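Local coordinates for protein Two-component response regulator (Geobacillus stearothermophilus, PDB 6SWI) that probably binds DNA through its C-terminal helix-turn-helix domain, as the output part of a two-component response regulator tied to arabinan utilization, at residues Thr56-Leu66 against Arg80-Phe89; Leu3-Arg11 against Tyr38-Leu47. All coordinates share one frame; numbering follows the deposited sequence. Where two conformers were deposited one is given.

Contact 1. Residues Thr56-Leu66 against Arg80-Phe89; sequences TKIRMEKAAEL and RVGYDTQHYF
In this seven-helix DNA-binding domain, which resembles the AraC family, helix 51-69 meets the turn of the second helix-turn-helix. Val-81, in that turn, lies over the helix backbone. Its CG1 sits 3.5 Å from Arg-59 O and also touches the side chains of Lys-62 and Ala-63. The Arg-59 chain runs extended alongside the turn, with CD 3.0 Å from Val-81 O. That oxygen takes no hydrogen bond from Arg-59 NE, which donates to Phe-18 O instead. Gly-82 O stands over one face of the guanidinium. Gly-82 has positive phi (91°) and is the C' residue of a Schellman motif that ends helix 74-80, with Tyr-83 N bonded to Ala-78 O. Water 1 bridges both sides. It donates to Thr-56 OG1, accepts from Arg-59 NH1 at the guanidinium edge (2.8 Å), and is hydrogen-bonded to Tyr-83 OH. Thr-56 OG1 is also hydrogen-bonded to Ile-52 O of the same helix. Met-60 bends at chi2 (-58°) and chi3, which brings CE to 3.4 Å from Tyr-83 CE1. Its SD makes an oblique Met-aromatic contact, 5.0 Å from the centroid of the Phe-89 ring. Ala-63 CB meets the edge of that ring, 3.6 Å from Phe-89 CE1. The surroundings are helical. Phe-89 also packs on Ile-74 and Ala-78 of helix 74-80 and on Pro-101 of helix 101-108, while Met-60 reaches Phe-93 and Ala-96 of helix 86-97.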
loop_
_atom_site.group_PDB
_atom_site.type_symbol
_atom_site.label_atom_id
_atom_site.label_comp_id
_atom_site.label_asym_id
_atom_site.label_seq_id
_atom_site.Cartn_x
_atom_site.Cartn_y
_atom_site.Cartn_z
ATOM N N THR A 56 2.796 -0.984 -4.760
ATOM C CA THR A 56 3.575 -0.555 -3.603
ATOM C C THR A 56 2.991 0.707 -2.985
ATOM O O THR A 56 2.907 0.823 -1.758
ATOM C CB THR A 56 5.042 -0.361 -3.994
ATOM O OG1 THR A 56 5.563 -1.591 -4.516
ATOM C CG2 THR A 56 5.888 0.082 -2.803
ATOM N N LYS A 57 2.573 1.659 -3.819
ATOM C CA LYS A 57 1.990 2.884 -3.292
ATOM C C LYS A 57 0.732 2.594 -2.485
ATOM O O LYS A 57 0.560 3.130 -1.383
ATOM C CB LYS A 57 1.690 3.863 -4.422
ATOM C CG LYS A 57 1.124 5.173 -3.913
ATOM C CD LYS A 57 1.162 6.234 -4.985
ATOM C CE LYS A 57 0.382 5.790 -6.204
ATOM N NZ LYS A 57 0.432 6.818 -7.269
ATOM N N ILE A 58 -0.148 1.735 -3.003
ATOM C CA ILE A 58 -1.367 1.385 -2.276
ATOM C C ILE A 58 -1.021 0.724 -0.951
ATOM O O ILE A 58 -1.610 1.034 0.095
ATOM C CB ILE A 58 -2.259 0.481 -3.144
ATOM C CG1 ILE A 58 -2.847 1.275 -4.304
ATOM C CG2 ILE A 58 -3.347 -0.156 -2.300
ATOM C CD1 ILE A 58 -3.437 0.405 -5.400
ATOM N N ARG A 59 -0.049 -0.191 -0.976
ATOM C CA ARG A 59 0.361 -0.872 0.246
ATOM C C ARG A 59 0.923 0.095 1.277
ATOM O O ARG A 59 0.601 -0.006 2.466
ATOM C CB ARG A 59 1.393 -1.938 -0.089
ATOM C CG ARG A 59 0.801 -3.105 -0.822
ATOM C CD ARG A 59 1.864 -4.046 -1.326
ATOM N NE ARG A 59 1.282 -5.341 -1.625
ATOM C CZ ARG A 59 1.901 -6.330 -2.253
ATOM N NH1 ARG A 59 3.136 -6.172 -2.700
ATOM N NH2 ARG A 59 1.264 -7.477 -2.434
ATOM N N MET A 60 1.789 1.014 0.851
ATOM C CA MET A 60 2.431 1.899 1.817
ATOM C C MET A 60 1.443 2.910 2.378
ATOM O O MET A 60 1.528 3.278 3.558
ATOM C CB MET A 60 3.646 2.576 1.177
ATOM C CG MET A 60 4.759 1.597 0.768
ATOM S SD MET A 60 5.397 0.592 2.139
ATOM C CE MET A 60 4.681 -1.002 1.793
ATOM N N GLU A 61 0.483 3.351 1.566
ATOM C CA GLU A 61 -0.532 4.246 2.103
ATOM C C GLU A 61 -1.448 3.534 3.100
ATOM O O GLU A 61 -1.830 4.121 4.118
ATOM C CB GLU A 61 -1.285 4.949 0.980
ATOM C CG GLU A 61 -0.343 5.779 0.097
ATOM C CD GLU A 61 -0.143 7.208 0.593
ATOM O OE1 GLU A 61 0.119 7.394 1.802
ATOM O OE2 GLU A 61 -0.216 8.141 -0.236
ATOM N N LYS A 62 -1.783 2.264 2.852
ATOM C CA LYS A 62 -2.534 1.505 3.854
ATOM C C LYS A 62 -1.710 1.313 5.119
ATOM O O LYS A 62 -2.231 1.415 6.236
ATOM C CB LYS A 62 -2.962 0.147 3.306
ATOM C CG LYS A 62 -3.745 -0.683 4.304
ATOM C CD LYS A 62 -5.062 -0.003 4.633
ATOM C CE LYS A 62 -5.917 -0.872 5.504
ATOM N NZ LYS A 62 -7.278 -0.289 5.683
ATOM N N ALA A 63 -0.416 1.036 4.957
ATOM C CA ALA A 63 0.444 0.875 6.123
ATOM C C ALA A 63 0.490 2.152 6.942
ATOM O O ALA A 63 0.445 2.110 8.174
ATOM C CB ALA A 63 1.854 0.483 5.688
ATOM N N ALA A 64 0.609 3.298 6.275
ATOM C CA ALA A 64 0.613 4.569 6.983
ATOM C C ALA A 64 -0.674 4.752 7.770
ATOM O O ALA A 64 -0.652 5.194 8.925
ATOM C CB ALA A 64 0.815 5.701 5.985
ATOM N N GLU A 65 -1.808 4.399 7.166
ATOM C CA GLU A 65 -3.081 4.481 7.871
ATOM C C GLU A 65 -3.070 3.613 9.124
ATOM O O GLU A 65 -3.475 4.060 10.206
ATOM C CB GLU A 65 -4.199 4.053 6.927
ATOM C CG GLU A 65 -5.553 3.951 7.563
ATOM C CD GLU A 65 -6.548 3.346 6.610
ATOM O OE1 GLU A 65 -6.965 2.194 6.843
ATOM O OE2 GLU A 65 -6.892 4.023 5.620
ATOM N N LEU A 66 -2.610 2.366 8.997
ATOM C CA LEU A 66 -2.582 1.464 10.147
ATOM C C LEU A 66 -1.612 1.945 11.216
ATOM O O LEU A 66 -1.866 1.759 12.411
ATOM C CB LEU A 66 -2.218 0.050 9.697
ATOM C CG LEU A 66 -3.275 -0.657 8.844
ATOM C CD1 LEU A 66 -2.693 -1.916 8.241
ATOM C CD2 LEU A 66 -4.499 -0.983 9.663
ATOM N N ARG A 80 -0.274 -7.292 6.758
ATOM C CA ARG A 80 -1.559 -6.788 6.298
ATOM C C ARG A 80 -1.447 -6.026 4.994
ATOM O O ARG A 80 -2.466 -5.807 4.334
ATOM C CB ARG A 80 -2.169 -5.884 7.362
ATOM C CG ARG A 80 -2.677 -6.643 8.557
ATOM C CD ARG A 80 -2.941 -5.705 9.682
ATOM N NE ARG A 80 -3.489 -6.366 10.856
ATOM C CZ ARG A 80 -4.688 -6.110 11.369
ATOM N NH1 ARG A 80 -5.509 -5.238 10.787
ATOM N NH2 ARG A 80 -5.054 -6.735 12.475
ATOM N N VAL A 81 -0.245 -5.616 4.606
ATOM C CA VAL A 81 -0.054 -4.920 3.344
ATOM C C VAL A 81 0.792 -5.732 2.364
ATOM O O VAL A 81 1.385 -5.171 1.444
ATOM C CB VAL A 81 0.423 -3.465 3.521
ATOM C CG1 VAL A 81 -0.508 -2.725 4.459
ATOM C CG2 VAL A 81 1.861 -3.370 4.026
ATOM N N GLY A 82 0.834 -7.052 2.528
ATOM C CA GLY A 82 1.368 -7.914 1.497
ATOM C C GLY A 82 2.842 -8.216 1.596
ATOM O O GLY A 82 3.431 -8.652 0.601
ATOM N N TYR A 83 3.456 -8.014 2.759
ATOM C CA TYR A 83 4.846 -8.375 3.000
ATOM C C TYR A 83 4.883 -9.484 4.039
ATOM O O TYR A 83 4.383 -9.307 5.157
ATOM C CB TYR A 83 5.634 -7.167 3.502
ATOM C CG TYR A 83 5.854 -6.146 2.420
ATOM C CD1 TYR A 83 4.857 -5.246 2.074
ATOM C CD2 TYR A 83 7.048 -6.095 1.724
ATOM C CE1 TYR A 83 5.047 -4.326 1.070
ATOM C CE2 TYR A 83 7.248 -5.177 0.712
ATOM C CZ TYR A 83 6.240 -4.292 0.390
ATOM O OH TYR A 83 6.417 -3.365 -0.611
ATOM N N ASP A 84 5.509 -10.605 3.658
ATOM C CA ASP A 84 5.667 -11.778 4.506
ATOM C C ASP A 84 6.616 -11.523 5.670
ATOM O O ASP A 84 6.564 -12.247 6.671
ATOM C CB ASP A 84 6.199 -12.952 3.665
ATOM C CG ASP A 84 5.250 -13.364 2.543
ATOM O OD1 ASP A 84 4.023 -13.348 2.757
ATOM O OD2 ASP A 84 5.731 -13.721 1.444
ATOM N N THR A 85 7.481 -10.518 5.563
ATOM C CA THR A 85 8.450 -10.222 6.606
ATOM C C THR A 85 8.639 -8.718 6.703
ATOM O O THR A 85 8.626 -8.006 5.690
ATOM C CB THR A 85 9.796 -10.939 6.402
ATOM O OG1 THR A 85 10.772 -10.357 7.274
ATOM C CG2 THR A 85 10.271 -10.832 4.961
ATOM N N GLN A 86 8.816 -8.246 7.932
ATOM C CA GLN A 86 9.097 -6.833 8.106
ATOM C C GLN A 86 10.429 -6.437 7.486
ATOM O O GLN A 86 10.638 -5.255 7.195
ATOM C CB GLN A 86 8.987 -6.434 9.575
ATOM C CG GLN A 86 10.000 -7.014 10.501
ATOM C CD GLN A 86 9.766 -6.510 11.911
ATOM O OE1 GLN A 86 9.298 -5.384 12.104
ATOM N NE2 GLN A 86 10.061 -7.343 12.900
ATOM N N HIS A 87 11.309 -7.406 7.229
ATOM C CA HIS A 87 12.584 -7.112 6.590
ATOM C C HIS A 87 12.392 -6.382 5.258
ATOM O O HIS A 87 13.081 -5.399 4.971
ATOM C CB HIS A 87 13.357 -8.411 6.379
ATOM C CG HIS A 87 14.570 -8.249 5.529
ATOM N ND1 HIS A 87 15.640 -7.469 5.910
ATOM C CD2 HIS A 87 14.888 -8.767 4.320
ATOM C CE1 HIS A 87 16.560 -7.505 4.965
ATOM N NE2 HIS A 87 16.132 -8.289 3.991
ATOM N N TYR A 88 11.478 -6.863 4.420
ATOM C CA TYR A 88 11.254 -6.191 3.142
ATOM C C TYR A 88 10.340 -4.983 3.295
ATOM O O TYR A 88 10.510 -3.984 2.586
ATOM C CB TYR A 88 10.675 -7.166 2.112
ATOM C CG TYR A 88 11.613 -8.301 1.776
ATOM C CD1 TYR A 88 12.859 -8.062 1.208
ATOM C CD2 TYR A 88 11.257 -9.612 2.042
ATOM C CE1 TYR A 88 13.718 -9.104 0.912
ATOM C CE2 TYR A 88 12.107 -10.663 1.748
ATOM C CZ TYR A 88 13.336 -10.402 1.188
ATOM O OH TYR A 88 14.176 -11.447 0.904
ATOM N N PHE A 89 9.377 -5.053 4.214
ATOM C CA PHE A 89 8.463 -3.939 4.423
ATOM C C PHE A 89 9.197 -2.681 4.873
ATOM O O PHE A 89 8.906 -1.583 4.389
ATOM C CB PHE A 89 7.411 -4.325 5.463
ATOM C CG PHE A 89 6.597 -3.159 5.941
ATOM C CD1 PHE A 89 5.617 -2.618 5.134
ATOM C CD2 PHE A 89 6.813 -2.590 7.191
ATOM C CE1 PHE A 89 4.874 -1.536 5.555
ATOM C CE2 PHE A 89 6.069 -1.501 7.616
ATOM C CZ PHE A 89 5.099 -0.977 6.804
HETATM O O HOH W 1 4.955 -4.004 -2.973
#

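Contact 2. Residues Leu3-Arg11 against Tyr38-Leu47; sequences LSPIVRRAR and YLSRMIKQEL
Glu-46 reaches from the last turn of helix 36-47 to Ser-4, the N-cap residue of helix 5-17. Its CB lies 4.1 Å from Leu-3 CD2. CG anti to the carbonyl carbon (chi1 -60°) and an extended chain beyond it carry the acid across Val-7. CG grazes Val-7 CG2, and CD comes to 3.7 Å from the same methyl. At the tip, OE1 accepts from Ser-4 N through its syn lone pair, at 2.8 Å and a nearly straight 165°. OE2 accepts from Ser-4 OG, also on the syn side but tilted out of the carboxylate plane. Ser-4 was deposited in two conformers, so this second bond is less certain. An alanine in place of Glu-46 would probably leave Ser-4 N without its acceptor and uncover one side of Val-7. The two helix segments cross at -93°. Val-7 is a knob in a hole formed by Met-42, Ile-43, Glu-46 and Leu-47; its CG1 is 3.9 Å from Leu-47 CD1. Leu-3 CD2 meets Leu-47 CD2 at 3.6 Å. Ile-6 CD1 comes in at the edge of the Tyr-38 ring. Ala-10 packs on Leu-39 and Ile-43, beneath which Leu-25 and Phe-51 continue the core. The chemistry is mixed: apolar packing fills the crossing, and the carboxylate probably helps to hold the helix start. Its negative charge would probably suit the positive end of the helix dipole.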
loop_
_atom_site.group_PDB
_atom_site.type_symbol
_atom_site.label_atom_id
_atom_site.label_comp_id
_atom_site.label_asym_id
_atom_site.label_seq_id
_atom_site.Cartn_x
_atom_site.Cartn_y
_atom_site.Cartn_z
ATOM N N LEU A 3 -10.553 5.608 -17.196
ATOM C CA LEU A 3 -9.651 4.505 -17.488
ATOM C C LEU A 3 -10.344 3.482 -18.382
ATOM O O LEU A 3 -11.552 3.246 -18.275
ATOM C CB LEU A 3 -9.235 3.819 -16.188
ATOM C CG LEU A 3 -8.443 4.633 -15.166
ATOM C CD1 LEU A 3 -8.213 3.799 -13.918
ATOM C CD2 LEU A 3 -7.117 5.091 -15.753
ATOM N N SER A 4 -9.562 2.872 -19.283
ATOM C CA SER A 4 -10.076 1.793 -20.108
ATOM C C SER A 4 -10.528 0.632 -19.225
ATOM O O SER A 4 -10.050 0.470 -18.099
ATOM C CB SER A 4 -8.999 1.304 -21.072
ATOM O OG SER A 4 -8.007 0.564 -20.388
ATOM N N PRO A 5 -11.460 -0.191 -19.719
ATOM C CA PRO A 5 -11.959 -1.307 -18.896
ATOM C C PRO A 5 -10.883 -2.195 -18.285
ATOM O O PRO A 5 -10.996 -2.561 -17.111
ATOM C CB PRO A 5 -12.880 -2.062 -19.864
ATOM C CG PRO A 5 -13.394 -0.986 -20.780
ATOM C CD PRO A 5 -12.253 -0.016 -20.955
ATOM N N ILE A 6 -9.834 -2.541 -19.032
ATOM C CA ILE A 6 -8.835 -3.462 -18.500
ATOM C C ILE A 6 -8.044 -2.814 -17.369
ATOM O O ILE A 6 -7.722 -3.468 -16.366
ATOM C CB ILE A 6 -7.927 -4.001 -19.621
ATOM C CG1 ILE A 6 -7.018 -5.108 -19.080
ATOM C CG2 ILE A 6 -7.101 -2.881 -20.246
ATOM C CD1 ILE A 6 -6.055 -5.670 -20.103
ATOM N N VAL A 7 -7.718 -1.527 -17.505
ATOM C CA VAL A 7 -6.948 -0.848 -16.469
ATOM C C VAL A 7 -7.814 -0.607 -15.244
ATOM O O VAL A 7 -7.364 -0.775 -14.106
ATOM C CB VAL A 7 -6.313 0.445 -17.009
ATOM C CG1 VAL A 7 -5.591 1.187 -15.898
ATOM C CG2 VAL A 7 -5.357 0.124 -18.148
ATOM N N ARG A 8 -9.076 -0.229 -15.452
ATOM C CA ARG A 8 -9.986 -0.065 -14.325
ATOM C C ARG A 8 -10.148 -1.372 -13.553
ATOM O O ARG A 8 -10.112 -1.381 -12.315
ATOM C CB ARG A 8 -11.343 0.432 -14.820
ATOM C CG ARG A 8 -12.397 0.527 -13.725
ATOM C CD ARG A 8 -13.502 1.495 -14.116
ATOM N NE ARG A 8 -12.981 2.832 -14.393
ATOM C CZ ARG A 8 -12.750 3.754 -13.461
ATOM N NH1 ARG A 8 -13.000 3.488 -12.188
ATOM N NH2 ARG A 8 -12.274 4.945 -13.805
ATOM N N ARG A 9 -10.318 -2.485 -14.271
ATOM C CA ARG A 9 -10.475 -3.780 -13.612
ATOM C C ARG A 9 -9.218 -4.167 -12.847
ATOM O O ARG A 9 -9.295 -4.699 -11.730
ATOM C CB ARG A 9 -10.808 -4.856 -14.644
ATOM C CG ARG A 9 -12.230 -4.818 -15.171
ATOM C CD ARG A 9 -12.376 -5.646 -16.435
ATOM N NE ARG A 9 -13.606 -5.326 -17.152
ATOM C CZ ARG A 9 -13.811 -5.597 -18.436
ATOM N NH1 ARG A 9 -12.869 -6.195 -19.144
ATOM N NH2 ARG A 9 -14.961 -5.265 -19.008
ATOM N N ALA A 10 -8.047 -3.923 -13.437
ATOM C CA ALA A 10 -6.803 -4.251 -12.750
ATOM C C ALA A 10 -6.643 -3.427 -11.481
ATOM O O ALA A 10 -6.250 -3.958 -10.433
ATOM C CB ALA A 10 -5.615 -4.034 -13.685
ATOM N N ARG A 11 -6.928 -2.125 -11.561
ATOM C CA ARG A 11 -6.781 -1.264 -10.394
ATOM C C ARG A 11 -7.761 -1.658 -9.301
ATOM O O ARG A 11 -7.396 -1.689 -8.123
ATOM C CB ARG A 11 -6.949 0.207 -10.777
ATOM C CG ARG A 11 -6.534 1.150 -9.656
ATOM C CD ARG A 11 -6.685 2.608 -10.047
ATOM N NE ARG A 11 -8.086 2.994 -10.179
ATOM C CZ ARG A 11 -8.494 4.231 -10.444
ATOM N NH1 ARG A 11 -7.602 5.199 -10.604
ATOM N NH2 ARG A 11 -9.789 4.498 -10.552
ATOM N N TYR A 38 0.781 -6.864 -22.410
ATOM C CA TYR A 38 -0.284 -5.912 -22.711
ATOM C C TYR A 38 -0.755 -5.198 -21.450
ATOM O O TYR A 38 -0.881 -3.969 -21.424
ATOM C CB TYR A 38 -1.457 -6.642 -23.366
ATOM C CG TYR A 38 -2.579 -5.713 -23.753
ATOM C CD1 TYR A 38 -2.471 -4.894 -24.879
ATOM C CD2 TYR A 38 -3.736 -5.634 -22.998
ATOM C CE1 TYR A 38 -3.496 -4.024 -25.246
ATOM C CE2 TYR A 38 -4.768 -4.766 -23.353
ATOM C CZ TYR A 38 -4.641 -3.967 -24.479
ATOM O OH TYR A 38 -5.661 -3.110 -24.835
ATOM N N LEU A 39 -1.012 -5.955 -20.384
ATOM C CA LEU A 39 -1.507 -5.339 -19.159
ATOM C C LEU A 39 -0.497 -4.352 -18.596
ATOM O O LEU A 39 -0.859 -3.239 -18.196
ATOM C CB LEU A 39 -1.816 -6.420 -18.128
ATOM C CG LEU A 39 -2.331 -5.894 -16.785
ATOM C CD1 LEU A 39 -3.625 -5.108 -16.961
ATOM C CD2 LEU A 39 -2.543 -7.040 -15.806
ATOM N N SER A 40 0.774 -4.751 -18.544
ATOM C CA SER A 40 1.818 -3.864 -18.040
ATOM C C SER A 40 1.851 -2.570 -18.828
ATOM O O SER A 40 1.947 -1.477 -18.253
ATOM C CB SER A 40 3.170 -4.565 -18.150
ATOM O OG SER A 40 4.216 -3.788 -17.587
ATOM N N ARG A 41 1.785 -2.676 -20.157
ATOM C CA ARG A 41 1.850 -1.494 -21.000
ATOM C C ARG A 41 0.649 -0.597 -20.786
ATOM O O ARG A 41 0.785 0.633 -20.755
ATOM C CB ARG A 41 1.896 -1.901 -22.466
ATOM C CG ARG A 41 3.200 -2.507 -22.890
ATOM C CD ARG A 41 3.207 -2.756 -24.394
ATOM N NE ARG A 41 2.861 -1.528 -25.103
ATOM C CZ ARG A 41 1.668 -1.267 -25.626
ATOM N NH1 ARG A 41 0.694 -2.164 -25.558
ATOM N NH2 ARG A 41 1.451 -0.101 -26.214
ATOM N N MET A 42 -0.541 -1.184 -20.657
ATOM C CA MET A 42 -1.735 -0.357 -20.543
ATOM C C MET A 42 -1.796 0.338 -19.192
ATOM O O MET A 42 -2.204 1.501 -19.112
ATOM C CB MET A 42 -2.983 -1.190 -20.779
ATOM C CG MET A 42 -3.030 -1.727 -22.188
ATOM S SD MET A 42 -3.284 -0.470 -23.413
ATOM C CE MET A 42 -5.037 -0.305 -23.193
ATOM N N ILE A 43 -1.383 -0.346 -18.118
ATOM C CA ILE A 43 -1.304 0.308 -16.817
ATOM C C ILE A 43 -0.358 1.499 -16.882
ATOM O O ILE A 43 -0.685 2.602 -16.429
ATOM C CB ILE A 43 -0.895 -0.706 -15.734
ATOM C CG1 ILE A 43 -2.029 -1.709 -15.512
ATOM C CG2 ILE A 43 -0.487 0.005 -14.437
ATOM C CD1 ILE A 43 -1.677 -2.828 -14.558
ATOM N N LYS A 44 0.825 1.299 -17.461
ATOM C CA LYS A 44 1.796 2.379 -17.530
ATOM C C LYS A 44 1.278 3.518 -18.393
ATOM O O LYS A 44 1.446 4.691 -18.051
ATOM C CB LYS A 44 3.127 1.838 -18.056
ATOM C CG LYS A 44 4.208 2.890 -18.267
ATOM C CD LYS A 44 4.569 3.561 -16.949
ATOM C CE LYS A 44 5.923 4.252 -17.016
ATOM N NZ LYS A 44 6.974 3.382 -17.616
ATOM N N GLN A 45 0.618 3.192 -19.502
ATOM C CA GLN A 45 0.157 4.229 -20.412
ATOM C C GLN A 45 -0.943 5.073 -19.790
ATOM O O GLN A 45 -0.975 6.292 -19.976
ATOM C CB GLN A 45 -0.342 3.578 -21.697
ATOM C CG GLN A 45 -0.900 4.559 -22.706
ATOM C CD GLN A 45 -1.697 3.871 -23.789
ATOM O OE1 GLN A 45 -1.153 3.098 -24.576
ATOM N NE2 GLN A 45 -2.995 4.145 -23.835
ATOM N N GLU A 46 -1.857 4.442 -19.056
ATOM C CA GLU A 46 -3.031 5.148 -18.563
ATOM C C GLU A 46 -2.844 5.716 -17.166
ATOM O O GLU A 46 -3.349 6.803 -16.869
ATOM C CB GLU A 46 -4.248 4.235 -18.606
ATOM C CG GLU A 46 -4.544 3.757 -20.013
ATOM C CD GLU A 46 -5.909 3.137 -20.161
ATOM O OE1 GLU A 46 -6.767 3.340 -19.272
ATOM O OE2 GLU A 46 -6.113 2.443 -21.181
ATOM N N LEU A 47 -2.127 5.009 -16.306
ATOM C CA LEU A 47 -1.880 5.473 -14.950
ATOM C C LEU A 47 -0.534 6.163 -14.788
ATOM O O LEU A 47 -0.308 6.807 -13.761
ATOM C CB LEU A 47 -2.004 4.315 -13.955
ATOM C CG LEU A 47 -3.391 3.675 -13.874
ATOM C CD1 LEU A 47 -3.393 2.468 -12.958
ATOM C CD2 LEU A 47 -4.400 4.698 -13.390
#

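In the fold
Both segments of contact 2 begin earlier in the chain than those of contact 1, and the two contacts follow one another in series. The centres are about 23 Å apart; the nearest atoms are about 5 Å apart, so the two do not meet. Contact 2 sets helix 5-17 against helix 36-47, probably the recognition helix of the first helix-turn-helix. Contact 1 joins helix 51-69 to the turn and start of helix 86-97, probably the recognition helix of the second. Helix 51-69 follows helix 36-47 directly and links the two halves; Leu-47 touches its Leu-54. As in AraC-type regulators, such a linker probably fixes the spacing of the two DNA-reading helices.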